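Local coordinates for nitrogenase iron-molybdenum cofactor biosynthesis protein NifB (Methanothermobacter thermautotrophicus, PDB 7JMA) that probably carries out the radical SAM-dependent carbide insertion that fuses two [4Fe-4S] clusters into the [8Fe-9S-C] precursor of the nitrogenase iron-molybdenum cofactor, at residues A185-I198 and V213-L226. Numbering follows the deposited sequence.
Sequences AERGIIVKVNSVLI and VKKRGASLMNIIPL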
loop_
_atom_site.group_PDB
_atom_site.type_symbol
_atom_site.label_atom_id
_atom_site.label_comp_id
_atom_site.label_asym_id
_atom_site.label_seq_id
_atom_site.Cartn_x
_atom_site.Cartn_y
_atom_site.Cartn_z
ATOM N N ALA A 185 2.054 -2.826 -12.767
ATOM C CA ALA A 185 3.200 -3.607 -13.230
ATOM C C ALA A 185 3.381 -3.510 -14.739
ATOM O O ALA A 185 4.521 -3.476 -15.226
ATOM C CB ALA A 185 3.041 -5.070 -12.806
ATOM N N GLU A 186 2.277 -3.510 -15.506
ATOM C CA GLU A 186 2.410 -3.482 -16.960
ATOM C C GLU A 186 2.895 -2.125 -17.458
ATOM O O GLU A 186 3.386 -2.023 -18.588
ATOM C CB GLU A 186 1.091 -3.874 -17.621
ATOM C CG GLU A 186 -0.019 -2.874 -17.491
ATOM C CD GLU A 186 -1.372 -3.465 -17.881
ATOM O OE1 GLU A 186 -2.359 -2.700 -17.953
ATOM O OE2 GLU A 186 -1.445 -4.695 -18.114
ATOM N N ARG A 187 2.797 -1.096 -16.623
ATOM C CA ARG A 187 3.301 0.235 -16.928
ATOM C C ARG A 187 4.712 0.471 -16.411
ATOM O O ARG A 187 5.228 1.585 -16.545
ATOM C CB ARG A 187 2.340 1.294 -16.359
ATOM C CG ARG A 187 1.072 1.427 -17.170
ATOM C CD ARG A 187 -0.110 1.934 -16.358
ATOM N NE ARG A 187 -1.303 2.043 -17.197
ATOM C CZ ARG A 187 -2.140 1.039 -17.453
ATOM N NH1 ARG A 187 -1.932 -0.162 -16.926
ATOM N NH2 ARG A 187 -3.196 1.238 -18.238
ATOM N N GLY A 188 5.378 -0.552 -15.871
ATOM C CA GLY A 188 6.746 -0.411 -15.437
ATOM C C GLY A 188 6.919 0.023 -14.005
ATOM O O GLY A 188 8.058 0.111 -13.538
ATOM N N ILE A 189 5.828 0.270 -13.278
ATOM C CA ILE A 189 5.942 0.707 -11.896
ATOM C C ILE A 189 6.247 -0.504 -11.033
ATOM O O ILE A 189 5.588 -1.543 -11.164
ATOM C CB ILE A 189 4.644 1.388 -11.441
ATOM C CG1 ILE A 189 4.482 2.707 -12.211
ATOM C CG2 ILE A 189 4.651 1.521 -9.937
ATOM C CD1 ILE A 189 3.086 3.325 -12.120
ATOM N N ILE A 190 7.248 -0.383 -10.164
ATOM C CA ILE A 190 7.612 -1.486 -9.278
ATOM C C ILE A 190 6.526 -1.644 -8.230
ATOM O O ILE A 190 6.214 -0.690 -7.511
ATOM C CB ILE A 190 8.960 -1.228 -8.608
ATOM C CG1 ILE A 190 10.075 -1.068 -9.657
ATOM C CG2 ILE A 190 9.278 -2.317 -7.581
ATOM C CD1 ILE A 190 11.319 -0.466 -9.058
ATOM N N VAL A 191 5.956 -2.842 -8.118
ATOM C CA VAL A 191 4.899 -3.078 -7.125
ATOM C C VAL A 191 5.487 -3.879 -5.983
ATOM O O VAL A 191 6.000 -4.991 -6.183
ATOM C CB VAL A 191 3.681 -3.793 -7.730
ATOM C CG1 VAL A 191 2.613 -4.023 -6.622
ATOM C CG2 VAL A 191 3.101 -2.987 -8.839
ATOM N N LYS A 192 5.407 -3.314 -4.783
ATOM C CA LYS A 192 5.756 -4.002 -3.557
ATOM C C LYS A 192 4.458 -4.290 -2.816
ATOM O O LYS A 192 3.569 -3.439 -2.775
ATOM C CB LYS A 192 6.680 -3.147 -2.696
ATOM C CG LYS A 192 7.947 -2.716 -3.440
ATOM C CD LYS A 192 8.841 -1.840 -2.578
ATOM C CE LYS A 192 10.156 -1.520 -3.292
ATOM N NZ LYS A 192 10.902 -0.400 -2.635
ATOM N N VAL A 193 4.322 -5.489 -2.265
ATOM C CA VAL A 193 3.104 -5.852 -1.541
ATOM C C VAL A 193 3.436 -5.965 -0.063
ATOM O O VAL A 193 4.366 -6.685 0.321
ATOM C CB VAL A 193 2.484 -7.149 -2.094
ATOM C CG1 VAL A 193 1.390 -7.688 -1.157
ATOM C CG2 VAL A 193 1.888 -6.881 -3.479
ATOM N N ASN A 194 2.689 -5.224 0.765
ATOM C CA ASN A 194 2.735 -5.362 2.212
ATOM C C ASN A 194 1.600 -6.280 2.640
ATOM O O ASN A 194 0.464 -6.122 2.179
ATOM C CB ASN A 194 2.582 -4.003 2.911
ATOM C CG ASN A 194 3.883 -3.229 2.985
ATOM O OD1 ASN A 194 4.896 -3.633 2.414
ATOM N ND2 ASN A 194 3.853 -2.100 3.672
ATOM N N SER A 195 1.907 -7.232 3.510
ATOM C CA SER A 195 0.894 -8.100 4.091
ATOM C C SER A 195 1.104 -8.161 5.594
ATOM O O SER A 195 2.212 -8.452 6.058
ATOM C CB SER A 195 0.954 -9.502 3.479
ATOM O OG SER A 195 0.819 -9.428 2.065
ATOM N N VAL A 196 0.047 -7.873 6.354
ATOM C CA VAL A 196 0.109 -7.956 7.811
ATOM C C VAL A 196 -0.139 -9.395 8.244
ATOM O O VAL A 196 -1.158 -10.004 7.891
ATOM C CB VAL A 196 -0.905 -7.001 8.457
ATOM C CG1 VAL A 196 -0.858 -7.119 9.994
ATOM C CG2 VAL A 196 -0.643 -5.562 8.000
ATOM N N LEU A 197 0.788 -9.938 9.023
ATOM C CA LEU A 197 0.662 -11.301 9.519
ATOM C C LEU A 197 -0.230 -11.280 10.755
ATOM O O LEU A 197 0.147 -10.724 11.788
ATOM C CB LEU A 197 2.040 -11.870 9.827
ATOM C CG LEU A 197 2.078 -13.263 10.435
ATOM C CD1 LEU A 197 1.355 -14.227 9.522
ATOM C CD2 LEU A 197 3.520 -13.683 10.637
ATOM N N ILE A 198 -1.418 -11.865 10.646
ATOM C CA ILE A 198 -2.380 -11.889 11.744
ATOM C C ILE A 198 -2.471 -13.322 12.246
ATOM O O ILE A 198 -3.124 -14.162 11.608
ATOM C CB ILE A 198 -3.762 -11.368 11.318
ATOM C CG1 ILE A 198 -3.669 -9.956 10.740
ATOM C CG2 ILE A 198 -4.718 -11.370 12.522
ATOM C CD1 ILE A 198 -4.779 -9.623 9.759
ATOM N N VAL A 213 -0.261 -12.425 -5.883
ATOM C CA VAL A 213 0.277 -11.135 -6.301
ATOM C C VAL A 213 1.465 -11.336 -7.235
ATOM O O VAL A 213 1.728 -10.492 -8.092
ATOM C CB VAL A 213 0.638 -10.239 -5.098
ATOM C CG1 VAL A 213 -0.612 -9.978 -4.213
ATOM C CG2 VAL A 213 1.808 -10.815 -4.276
ATOM N N LYS A 214 2.186 -12.449 -7.100
ATOM C CA LYS A 214 3.250 -12.745 -8.059
ATOM C C LYS A 214 2.672 -12.943 -9.454
ATOM O O LYS A 214 3.231 -12.455 -10.448
ATOM C CB LYS A 214 4.028 -13.981 -7.620
ATOM C CG LYS A 214 5.054 -14.447 -8.643
ATOM C CD LYS A 214 6.464 -14.328 -8.108
ATOM C CE LYS A 214 7.494 -14.672 -9.182
ATOM N NZ LYS A 214 7.773 -13.486 -10.046
ATOM N N LYS A 215 1.532 -13.642 -9.541
ATOM C CA LYS A 215 0.858 -13.844 -10.822
ATOM C C LYS A 215 0.432 -12.519 -11.452
ATOM O O LYS A 215 0.379 -12.409 -12.685
ATOM C CB LYS A 215 -0.358 -14.753 -10.626
ATOM C CG LYS A 215 -1.053 -15.188 -11.905
ATOM C CD LYS A 215 -2.341 -15.956 -11.610
ATOM C CE LYS A 215 -2.184 -16.882 -10.410
ATOM N NZ LYS A 215 -3.273 -17.901 -10.341
ATOM N N ARG A 216 0.131 -11.510 -10.632
ATOM C CA ARG A 216 -0.350 -10.213 -11.108
ATOM C C ARG A 216 0.777 -9.248 -11.441
ATOM O O ARG A 216 0.508 -8.188 -12.012
ATOM C CB ARG A 216 -1.253 -9.537 -10.063
ATOM C CG ARG A 216 -2.436 -10.375 -9.553
ATOM C CD ARG A 216 -3.634 -10.322 -10.468
ATOM N NE ARG A 216 -4.749 -11.090 -9.923
ATOM C CZ ARG A 216 -6.025 -10.773 -10.112
ATOM N NH1 ARG A 216 -6.337 -9.704 -10.841
ATOM N NH2 ARG A 216 -6.987 -11.517 -9.566
ATOM N N GLY A 217 2.013 -9.566 -11.065
ATOM C CA GLY A 217 3.134 -8.728 -11.437
ATOM C C GLY A 217 3.891 -8.064 -10.296
ATOM O O GLY A 217 4.781 -7.246 -10.559
ATOM N N ALA A 218 3.580 -8.404 -9.045
ATOM C CA ALA A 218 4.329 -7.838 -7.925
ATOM C C ALA A 218 5.787 -8.282 -7.975
ATOM O O ALA A 218 6.109 -9.379 -8.447
ATOM C CB ALA A 218 3.711 -8.241 -6.577
ATOM N N SER A 219 6.673 -7.424 -7.453
ATOM C CA SER A 219 8.110 -7.673 -7.430
ATOM C C SER A 219 8.650 -8.124 -6.087
ATOM O O SER A 219 9.693 -8.786 -6.051
ATOM C CB SER A 219 8.891 -6.424 -7.856
ATOM O OG SER A 219 8.676 -6.124 -9.232
ATOM N N LEU A 220 7.969 -7.786 -4.995
ATOM C CA LEU A 220 8.529 -7.969 -3.669
ATOM C C LEU A 220 7.366 -8.031 -2.697
ATOM O O LEU A 220 6.336 -7.405 -2.923
ATOM C CB LEU A 220 9.478 -6.814 -3.331
ATOM C CG LEU A 220 10.128 -6.751 -1.959
ATOM C CD1 LEU A 220 11.148 -7.863 -1.837
ATOM C CD2 LEU A 220 10.787 -5.394 -1.782
ATOM N N MET A 221 7.530 -8.822 -1.650
ATOM C CA MET A 221 6.563 -8.858 -0.565
ATOM C C MET A 221 7.247 -8.472 0.732
ATOM O O MET A 221 8.387 -8.861 0.986
ATOM C CB MET A 221 5.935 -10.230 -0.429
ATOM C CG MET A 221 4.568 -10.162 0.178
ATOM S SD MET A 221 3.561 -11.531 -0.375
ATOM C CE MET A 221 2.975 -12.078 1.218
ATOM N N ASN A 222 6.534 -7.720 1.558
ATOM C CA ASN A 222 7.020 -7.320 2.871
ATOM C C ASN A 222 6.007 -7.841 3.876
ATOM O O ASN A 222 4.860 -7.382 3.889
ATOM C CB ASN A 222 7.170 -5.801 2.958
ATOM C CG ASN A 222 7.824 -5.344 4.249
ATOM O OD1 ASN A 222 8.424 -6.136 4.978
ATOM N ND2 ASN A 222 7.709 -4.056 4.537
ATOM N N ILE A 223 6.416 -8.816 4.685
ATOM C CA ILE A 223 5.570 -9.351 5.746
ATOM C C ILE A 223 5.742 -8.473 6.977
ATOM O O ILE A 223 6.856 -8.322 7.491
ATOM C CB ILE A 223 5.917 -10.813 6.070
ATOM C CG1 ILE A 223 6.220 -11.600 4.798
ATOM C CG2 ILE A 223 4.777 -11.467 6.844
ATOM C CD1 ILE A 223 5.013 -11.812 3.928
ATOM N N ILE A 224 4.645 -7.906 7.448
ATOM C CA ILE A 224 4.629 -6.994 8.588
ATOM C C ILE A 224 3.899 -7.698 9.727
ATOM O O ILE A 224 2.796 -8.208 9.513
ATOM C CB ILE A 224 3.934 -5.663 8.244
ATOM C CG1 ILE A 224 4.635 -4.988 7.064
ATOM C CG2 ILE A 224 3.897 -4.750 9.464
ATOM C CD1 ILE A 224 6.131 -4.934 7.215
ATOM N N PRO A 225 4.480 -7.780 10.919
ATOM C CA PRO A 225 3.758 -8.414 12.027
ATOM C C PRO A 225 2.635 -7.511 12.506
ATOM O O PRO A 225 2.775 -6.286 12.536
ATOM C CB PRO A 225 4.838 -8.588 13.100
ATOM C CG PRO A 225 5.792 -7.470 12.840
ATOM C CD PRO A 225 5.819 -7.315 11.328
ATOM N N LEU A 226 1.508 -8.124 12.854
ATOM C CA LEU A 226 0.414 -7.369 13.451
ATOM C C LEU A 226 0.860 -6.719 14.753
ATOM O O LEU A 226 1.515 -7.348 15.584
ATOM C CB LEU A 226 -0.776 -8.287 13.729
ATOM C CG LEU A 226 -1.901 -7.615 14.524
ATOM C CD1 LEU A 226 -2.620 -6.610 13.628
ATOM C CD2 LEU A 226 -2.857 -8.646 15.119
HETATM O O HOH W 1 6.296 -5.183 -10.036
#
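The backbone of Val193, level with Met221 in a parallel strand pair, is bonded to the residues on both sides of that methionine: Asn222 N donates to Val193 O at 2.7 Å and Val193 N to Leu220 O at 2.9 Å. The ladder of seven backbone bonds runs from Ser219 N on Val191 O to Leu226 N on Leu197 O, the last the longest at 3.1 Å and the most bent, 145° at the hydrogen. On the helix-covered face, with CG2 anti to the carbonyl carbon, Val193 sets this methyl against Ala218 CB (3.8 Å) and meets Val213 of helix 206-216 tip to tip. Further along, the bent chain of Met221 brings its CE to 3.5 Å from Ser195 OG; that hydroxyl is hydrogen-bonded to Val142 O, while Met221 also packs on Ile206 and Ala210. Leu197 CB continues the row against Ile223 CG2. On the other face Lys192 CD brushes Leu220 CD2 before the extended lysine chain runs on past it, and Asn194 lies beside Asn222. These two amides stand 73° apart, with Asn194 OD1 lying 3.2 Å from Asn222 CB. Near the start of strand 190-197 a water accepts from Val191 N, donates to Gly217 O and also bonds Ser219 OG, tying this strand to the loop that follows helix 206-216. Gly217, with positive phi, ends that helix in a Schellman motif, its carbonyl O 3.6 Å from Ala185 CB at the end of helix 166-186. Strand 190-197 is also bonded to strand 137-141, whereas 220-225 is the outermost strand of this parallel sheet within the chain. Strand 190-197, helix 206-216 and strand 220-225 form a beta-alpha-beta unit, the last of the six-stranded parallel sheet in chain order, in keeping with the partial TIM-barrel fold of radical SAM enzymes.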